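Local coordinates for Glyoxalase/bleomycin resistance protein/dioxygenase (Catenulispora acidiphila, PDB 4N04) that is of unknown specific function but belongs to the glyoxalase/bleomycin resistance/dioxygenase superfamily, and is probably an enzyme or ligand-binding protein of the vicinal oxygen chelate type, at residues A10-G15 with Y101-G106; R25-A30 with S77-R82; V96-Y101 with E108-E113. The protein carries 1 engineered substitution. All coordinates share one frame; numbering follows the deposited sequence.

Contact 1 of 3, residues A10-G15 with Y101-G106; sequences AGVAVG and YLDPDG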
# COMPACT_ATOMS: atom_id res chain seq x y z
N ALA A 10 3.26 -0.04 -9.73
CA ALA A 10 2.04 -0.74 -9.35
C ALA A 10 0.95 0.29 -9.05
O ALA A 10 1.10 1.10 -8.13
CB ALA A 10 2.29 -1.65 -8.14
N GLY A 11 -0.14 0.26 -9.82
CA GLY A 11 -1.19 1.26 -9.69
C GLY A 11 -2.44 0.86 -8.91
O GLY A 11 -2.83 -0.31 -8.86
N VAL A 12 -3.07 1.84 -8.29
CA VAL A 12 -4.32 1.62 -7.59
C VAL A 12 -5.29 2.72 -7.98
O VAL A 12 -5.01 3.89 -7.80
CB VAL A 12 -4.14 1.63 -6.04
CG1 VAL A 12 -5.48 1.44 -5.35
CG2 VAL A 12 -3.13 0.56 -5.59
N ALA A 13 -6.44 2.35 -8.53
CA ALA A 13 -7.47 3.34 -8.79
C ALA A 13 -8.20 3.66 -7.48
O ALA A 13 -8.58 2.74 -6.74
CB ALA A 13 -8.45 2.84 -9.85
N VAL A 14 -8.41 4.94 -7.21
CA VAL A 14 -9.16 5.33 -6.01
C VAL A 14 -10.39 6.22 -6.30
O VAL A 14 -10.51 6.81 -7.38
CB VAL A 14 -8.25 6.01 -4.96
CG1 VAL A 14 -7.00 5.15 -4.68
CG2 VAL A 14 -7.85 7.41 -5.42
N GLY A 15 -11.28 6.29 -5.32
CA GLY A 15 -12.46 7.14 -5.40
C GLY A 15 -12.17 8.58 -5.01
O GLY A 15 -11.91 9.42 -5.86
N TYR A 101 -4.16 -5.20 4.15
CA TYR A 101 -4.83 -3.94 4.43
C TYR A 101 -5.89 -3.68 3.39
O TYR A 101 -5.73 -4.03 2.22
CB TYR A 101 -3.82 -2.80 4.44
CG TYR A 101 -2.87 -2.86 5.59
CD1 TYR A 101 -3.17 -2.25 6.81
CD2 TYR A 101 -1.67 -3.56 5.49
CE1 TYR A 101 -2.29 -2.31 7.89
CE2 TYR A 101 -0.79 -3.63 6.57
CZ TYR A 101 -1.11 -3.01 7.76
OH TYR A 101 -0.24 -3.07 8.82
N LEU A 102 -6.98 -3.06 3.82
CA LEU A 102 -7.98 -2.58 2.88
C LEU A 102 -7.96 -1.06 2.86
O LEU A 102 -8.14 -0.43 3.89
CB LEU A 102 -9.37 -3.08 3.28
CG LEU A 102 -9.53 -4.60 3.22
CD1 LEU A 102 -10.88 -5.02 3.75
CD2 LEU A 102 -9.31 -5.12 1.81
N ASP A 103 -7.73 -0.47 1.68
CA ASP A 103 -7.75 0.99 1.52
C ASP A 103 -9.19 1.51 1.62
O ASP A 103 -10.12 0.70 1.65
CB ASP A 103 -6.98 1.45 0.24
CG ASP A 103 -7.79 1.31 -1.07
OD1 ASP A 103 -8.98 0.95 -1.07
OD2 ASP A 103 -7.19 1.61 -2.12
N PRO A 104 -9.38 2.84 1.70
CA PRO A 104 -10.74 3.37 1.84
C PRO A 104 -11.77 2.88 0.81
O PRO A 104 -12.95 2.82 1.12
CB PRO A 104 -10.53 4.88 1.72
CG PRO A 104 -9.19 5.09 2.33
CD PRO A 104 -8.37 3.90 1.90
N ASP A 105 -11.32 2.48 -0.37
CA ASP A 105 -12.24 1.94 -1.38
C ASP A 105 -12.39 0.42 -1.37
O ASP A 105 -13.28 -0.11 -2.04
CB ASP A 105 -11.82 2.39 -2.77
CG ASP A 105 -12.00 3.88 -2.97
OD1 ASP A 105 -13.16 4.32 -3.07
OD2 ASP A 105 -10.99 4.60 -3.01
N GLY A 106 -11.54 -0.27 -0.63
CA GLY A 106 -11.62 -1.72 -0.57
C GLY A 106 -10.55 -2.48 -1.32
O GLY A 106 -10.55 -3.71 -1.31
O HOH W 1 -8.90 1.52 -4.29
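V14 and D105 mark the closest backbone approach of 10-15 and 101-106, their CA atoms 6.5 Å apart; the segments are not paired as strands. The end of strand 8-14 faces a type I beta turn, D103 to G106, that follows strand 97-102 and is closed by the bond from G106 N to D103 O. The one direct hydrogen bond between the segments runs from G15 N to D105 OD2, 2.9 Å long and nearly straight at 174°. Its donor stands above the carboxylate plane, about 47° out of it. OD2 of D105 also rests 3.6 Å from V14 CA. This turn links the last two strands of a four-stranded sheet ordered 1-4-3-2, whereas strand 8-14 is an edge strand of a second sheet of the same order, so the contact bridges the two βαβββ modules of the vicinal oxygen chelate fold. In D103, CG lies between the backbone N and the carbonyl carbon (chi1 80°), and OD1 accepts weak bonds from D105 N, as in an Asx turn, and from G106 N, plus a hydrogen bond from S107 N. The other oxygen, OD2, faces strand 8-14. It lies 3.7 Å from V12 CG1, which is anti to its own backbone N; the V12 and D103 side chains run past one another in opposing senses. A water donates to both D103 OD2 and A13 O, at 2.8 Å from each, and Y24 OH of helix 17-28 is a further hydrogen-bond partner of OD2.

Contact 2 of 3, residues R25-A30 with S77-R82; sequences RSLLGA and SGASER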
# COMPACT_ATOMS: atom_id res chain seq x y z
N ARG A 25 -0.51 7.40 2.92
CA ARG A 25 0.54 8.09 3.66
C ARG A 25 0.76 7.41 5.01
O ARG A 25 1.89 7.01 5.34
CB ARG A 25 0.17 9.56 3.86
CG ARG A 25 1.36 10.51 3.75
CD ARG A 25 1.16 11.75 4.61
NE ARG A 25 -0.12 12.41 4.35
CZ ARG A 25 -0.31 13.32 3.40
NH1 ARG A 25 0.71 13.67 2.62
NH2 ARG A 25 -1.51 13.87 3.22
N SER A 26 -0.32 7.28 5.77
CA SER A 26 -0.27 6.57 7.05
C SER A 26 0.32 5.17 6.91
O SER A 26 1.23 4.80 7.64
CB SER A 26 -1.67 6.48 7.66
OG SER A 26 -2.19 7.77 7.93
N LEU A 27 -0.19 4.40 5.95
CA LEU A 27 0.24 3.03 5.80
C LEU A 27 1.74 2.95 5.51
O LEU A 27 2.47 2.22 6.18
CB LEU A 27 -0.56 2.32 4.69
CG LEU A 27 -0.07 0.94 4.27
CD1 LEU A 27 -0.40 -0.09 5.35
CD2 LEU A 27 -0.65 0.52 2.94
N LEU A 28 2.19 3.70 4.51
CA LEU A 28 3.57 3.60 4.08
C LEU A 28 4.52 4.41 4.99
O LEU A 28 5.73 4.15 5.03
CB LEU A 28 3.71 4.04 2.62
CG LEU A 28 2.88 3.33 1.53
CD1 LEU A 28 2.84 4.17 0.25
CD2 LEU A 28 3.41 1.93 1.24
N GLY A 29 3.98 5.37 5.73
CA GLY A 29 4.79 6.19 6.60
C GLY A 29 5.77 7.06 5.83
O GLY A 29 6.88 7.34 6.29
N ALA A 30 5.36 7.48 4.65
CA ALA A 30 6.15 8.39 3.85
C ALA A 30 5.22 9.25 3.03
O ALA A 30 4.05 8.91 2.85
CB ALA A 30 7.11 7.64 2.95
N SER A 77 3.64 -2.24 13.07
CA SER A 77 3.58 -1.30 14.20
C SER A 77 3.57 0.16 13.75
O SER A 77 2.79 0.96 14.28
CB SER A 77 4.72 -1.55 15.20
OG SER A 77 5.99 -1.23 14.65
N GLY A 78 4.43 0.50 12.79
CA GLY A 78 4.47 1.84 12.24
C GLY A 78 3.13 2.29 11.68
O GLY A 78 2.70 3.42 11.90
N ALA A 79 2.46 1.40 10.96
CA ALA A 79 1.14 1.70 10.42
C ALA A 79 0.11 1.83 11.54
O ALA A 79 -0.84 2.61 11.44
CB ALA A 79 0.70 0.62 9.41
N SER A 80 0.31 1.06 12.61
CA SER A 80 -0.57 1.11 13.78
C SER A 80 -0.50 2.46 14.49
O SER A 80 -1.53 3.03 14.87
CB SER A 80 -0.20 0.01 14.78
OG SER A 80 -0.49 -1.26 14.25
N GLU A 81 0.71 2.96 14.68
CA GLU A 81 0.90 4.21 15.40
C GLU A 81 0.33 5.37 14.60
O GLU A 81 -0.08 6.39 15.17
CB GLU A 81 2.38 4.44 15.73
CG GLU A 81 3.20 5.01 14.57
CD GLU A 81 4.67 5.20 14.91
OE1 GLU A 81 5.18 4.46 15.78
OE2 GLU A 81 5.31 6.09 14.31
N ARG A 82 0.29 5.22 13.28
CA ARG A 82 -0.22 6.27 12.40
C ARG A 82 -1.67 6.01 12.07
O ARG A 82 -2.24 6.61 11.15
CB ARG A 82 0.64 6.40 11.14
CG ARG A 82 2.10 6.60 11.45
CD ARG A 82 2.92 6.84 10.20
NE ARG A 82 3.02 5.64 9.38
CZ ARG A 82 3.98 4.73 9.49
NH1 ARG A 82 4.93 4.88 10.40
NH2 ARG A 82 3.99 3.67 8.69
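R82, just beyond helix 72-81, reaches across to the last turn of helix 17-28, where S26 O accepts the N-H of NE. The side chain leaves with CG anti to the carbonyl carbon (chi1 -54°). Its CB lies 4.2 Å from S26 CB, and CD passes 3.7 Å from S26 O. The chain then bends at chi3 and brings NE to that oxygen at 2.6 Å, on a lone pair in the carbonyl plane. CZ sits 3.3 Å from G29 CA, which lies over one guanidinium face toward its rim; G78 O lies over the centre of the opposite face. NH2 adds a weak bond to the same S26 O and an ordinary one to L27 O, 3.3 Å away, whose carbonyl plane it approaches from above. Next to these bonds L27 CD1 meets A79 CB at 4.3 Å, on the side where Y101 packs against both residues. The contact joins the C-terminal ends of the helices of the two βαβββ modules. G29, with positive phi, leaves the helix here without a side chain, letting the guanidinium lie close to its CA. R82 thus binds two carbonyl oxygens of the last turn of helix 17-28, and its positive charge would probably be stabilised by them.

Contact 3 of 3, residues V96-Y101 with E108-E113; sequences VRKVTY and EIAFGE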
# COMPACT_ATOMS: atom_id res chain seq x y z
N VAL A 96 5.62 -17.80 8.49
CA VAL A 96 5.55 -16.70 7.53
C VAL A 96 4.17 -16.06 7.53
O VAL A 96 3.16 -16.73 7.32
CB VAL A 96 5.88 -17.16 6.11
CG1 VAL A 96 5.25 -16.21 5.09
CG2 VAL A 96 7.38 -17.23 5.93
N ARG A 97 4.13 -14.76 7.76
CA ARG A 97 2.88 -14.03 7.75
C ARG A 97 2.59 -13.33 6.43
O ARG A 97 3.50 -12.91 5.72
CB ARG A 97 2.85 -12.99 8.87
CG ARG A 97 2.83 -13.55 10.26
CD ARG A 97 3.16 -12.45 11.24
NE ARG A 97 4.56 -12.09 11.17
CZ ARG A 97 5.08 -10.99 11.71
NH1 ARG A 97 4.30 -10.14 12.36
NH2 ARG A 97 6.38 -10.74 11.59
N LYS A 98 1.31 -13.23 6.12
CA LYS A 98 0.82 -12.28 5.15
C LYS A 98 -0.19 -11.42 5.89
O LYS A 98 -1.10 -11.96 6.52
CB LYS A 98 0.16 -12.99 3.97
CG LYS A 98 -0.45 -12.06 2.93
CD LYS A 98 -1.17 -12.87 1.87
CE LYS A 98 -2.30 -12.10 1.22
NZ LYS A 98 -3.20 -13.02 0.45
N VAL A 99 -0.04 -10.10 5.87
CA VAL A 99 -1.09 -9.26 6.43
C VAL A 99 -1.71 -8.35 5.39
O VAL A 99 -1.01 -7.74 4.57
CB VAL A 99 -0.67 -8.52 7.74
CG1 VAL A 99 0.71 -9.00 8.25
CG2 VAL A 99 -0.73 -7.03 7.57
N THR A 100 -3.03 -8.26 5.42
CA THR A 100 -3.74 -7.56 4.37
C THR A 100 -4.39 -6.29 4.87
O THR A 100 -5.12 -6.29 5.85
CB THR A 100 -4.81 -8.45 3.75
OG1 THR A 100 -4.20 -9.66 3.27
CG2 THR A 100 -5.48 -7.73 2.58
N TYR A 101 -4.16 -5.20 4.15
CA TYR A 101 -4.83 -3.94 4.43
C TYR A 101 -5.89 -3.68 3.39
O TYR A 101 -5.73 -4.03 2.22
CB TYR A 101 -3.82 -2.80 4.44
CG TYR A 101 -2.87 -2.86 5.59
CD1 TYR A 101 -3.17 -2.25 6.81
CD2 TYR A 101 -1.67 -3.56 5.49
CE1 TYR A 101 -2.29 -2.31 7.89
CE2 TYR A 101 -0.79 -3.63 6.57
CZ TYR A 101 -1.11 -3.01 7.76
OH TYR A 101 -0.24 -3.07 8.82
N GLU A 108 -6.98 -4.21 -1.92
CA GLU A 108 -6.18 -5.00 -0.99
C GLU A 108 -4.69 -4.74 -1.15
O GLU A 108 -4.13 -4.94 -2.23
CB GLU A 108 -6.45 -6.50 -1.20
CG GLU A 108 -7.89 -6.91 -0.95
CD GLU A 108 -8.21 -8.35 -1.36
OE1 GLU A 108 -7.29 -9.06 -1.83
OE2 GLU A 108 -9.38 -8.78 -1.23
N ILE A 109 -4.06 -4.27 -0.09
CA ILE A 109 -2.62 -4.11 -0.07
C ILE A 109 -2.03 -5.09 0.93
O ILE A 109 -2.18 -4.91 2.14
CB ILE A 109 -2.19 -2.68 0.35
CG1 ILE A 109 -3.03 -1.63 -0.37
CG2 ILE A 109 -0.71 -2.46 0.08
CD1 ILE A 109 -2.80 -1.59 -1.86
N ALA A 110 -1.37 -6.13 0.44
CA ALA A 110 -0.81 -7.15 1.32
C ALA A 110 0.69 -7.01 1.53
O ALA A 110 1.44 -6.61 0.62
CB ALA A 110 -1.17 -8.55 0.83
N PHE A 111 1.12 -7.36 2.74
CA PHE A 111 2.52 -7.34 3.11
C PHE A 111 2.91 -8.69 3.65
O PHE A 111 2.32 -9.19 4.60
CB PHE A 111 2.78 -6.30 4.19
CG PHE A 111 2.59 -4.89 3.73
CD1 PHE A 111 3.67 -4.16 3.27
CD2 PHE A 111 1.35 -4.29 3.76
CE1 PHE A 111 3.51 -2.85 2.84
CE2 PHE A 111 1.17 -2.99 3.34
CZ PHE A 111 2.26 -2.26 2.88
N GLY A 112 3.92 -9.29 3.02
CA GLY A 112 4.42 -10.58 3.45
C GLY A 112 5.88 -10.51 3.84
O GLY A 112 6.49 -9.44 3.83
N GLU A 113 6.43 -11.66 4.19
CA GLU A 113 7.82 -11.74 4.59
C GLU A 113 8.39 -13.13 4.33
O GLU A 113 7.66 -14.12 4.31
CB GLU A 113 7.98 -11.38 6.06
CG GLU A 113 7.18 -12.25 7.01
CD GLU A 113 7.66 -12.15 8.45
OE1 GLU A 113 8.51 -11.28 8.73
OE2 GLU A 113 7.19 -12.95 9.29
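V99 with F111 and Y101 with I109 form the hydrogen-bonded pairs of an antiparallel hairpin, strands 97-102 and 108-113, with T100 and A110 as the non-hydrogen-bonded pair between them. V99 N to F111 O is 2.8 Å, and F111 N returns the bond to V99 O. On the helix-facing side Y101 and F111 cross at about a right angle: their rings meet rim to rim, CD2 to CD2 at 3.6 Å, with planes 87° apart and neither over the other's face. I109 O lies at the edge of the Y101 ring, in its plane. On the other face K98, extended beyond CG, touches A110 CB with its CE at 3.7 Å, and T100 CG2 lies 4.1 Å from E108 CB. At the far end the bend at chi3 of R97 sets NE 3.3 Å from E113 OE2, a weak bond, and NH2 lies equally far from it as the salt bridge. OE2 is near the guanidinium plane, but the carboxylate is turned 74° from that plane. The stronger partner of R97 is D73, which forms a salt bridge with NH2. With D73 as well as E113 for partners, R97 would probably offset part of both negative charges, but E113 is poorly ordered and the place of R97 NH2 is unsure, so this bridge is less certain than the backbone bonds.

How the contacts relate
Contact 1 is buried although its bonds are to carboxylates; contacts 2 and 3 are partly buried. Contacts 1 and 3 share Y101 and strand 97-102: contact 3 pairs that strand within its own sheet, while contact 1 ties the turn beyond it to the other sheet. Contact 2 sits over the same hairpin. L27 CD1 packs on Y101 CD2 at 3.7 Å and on F111 CE2 at 3.9 Å, joining the helix layer to the sheet. The chemistry shifts accordingly, from carboxylates receiving backbone amides and water in contact 1, to a guanidinium gathering helix-end carbonyls in contact 2, to backbone hydrogen bonds between two strands with aromatic rims in contact 3.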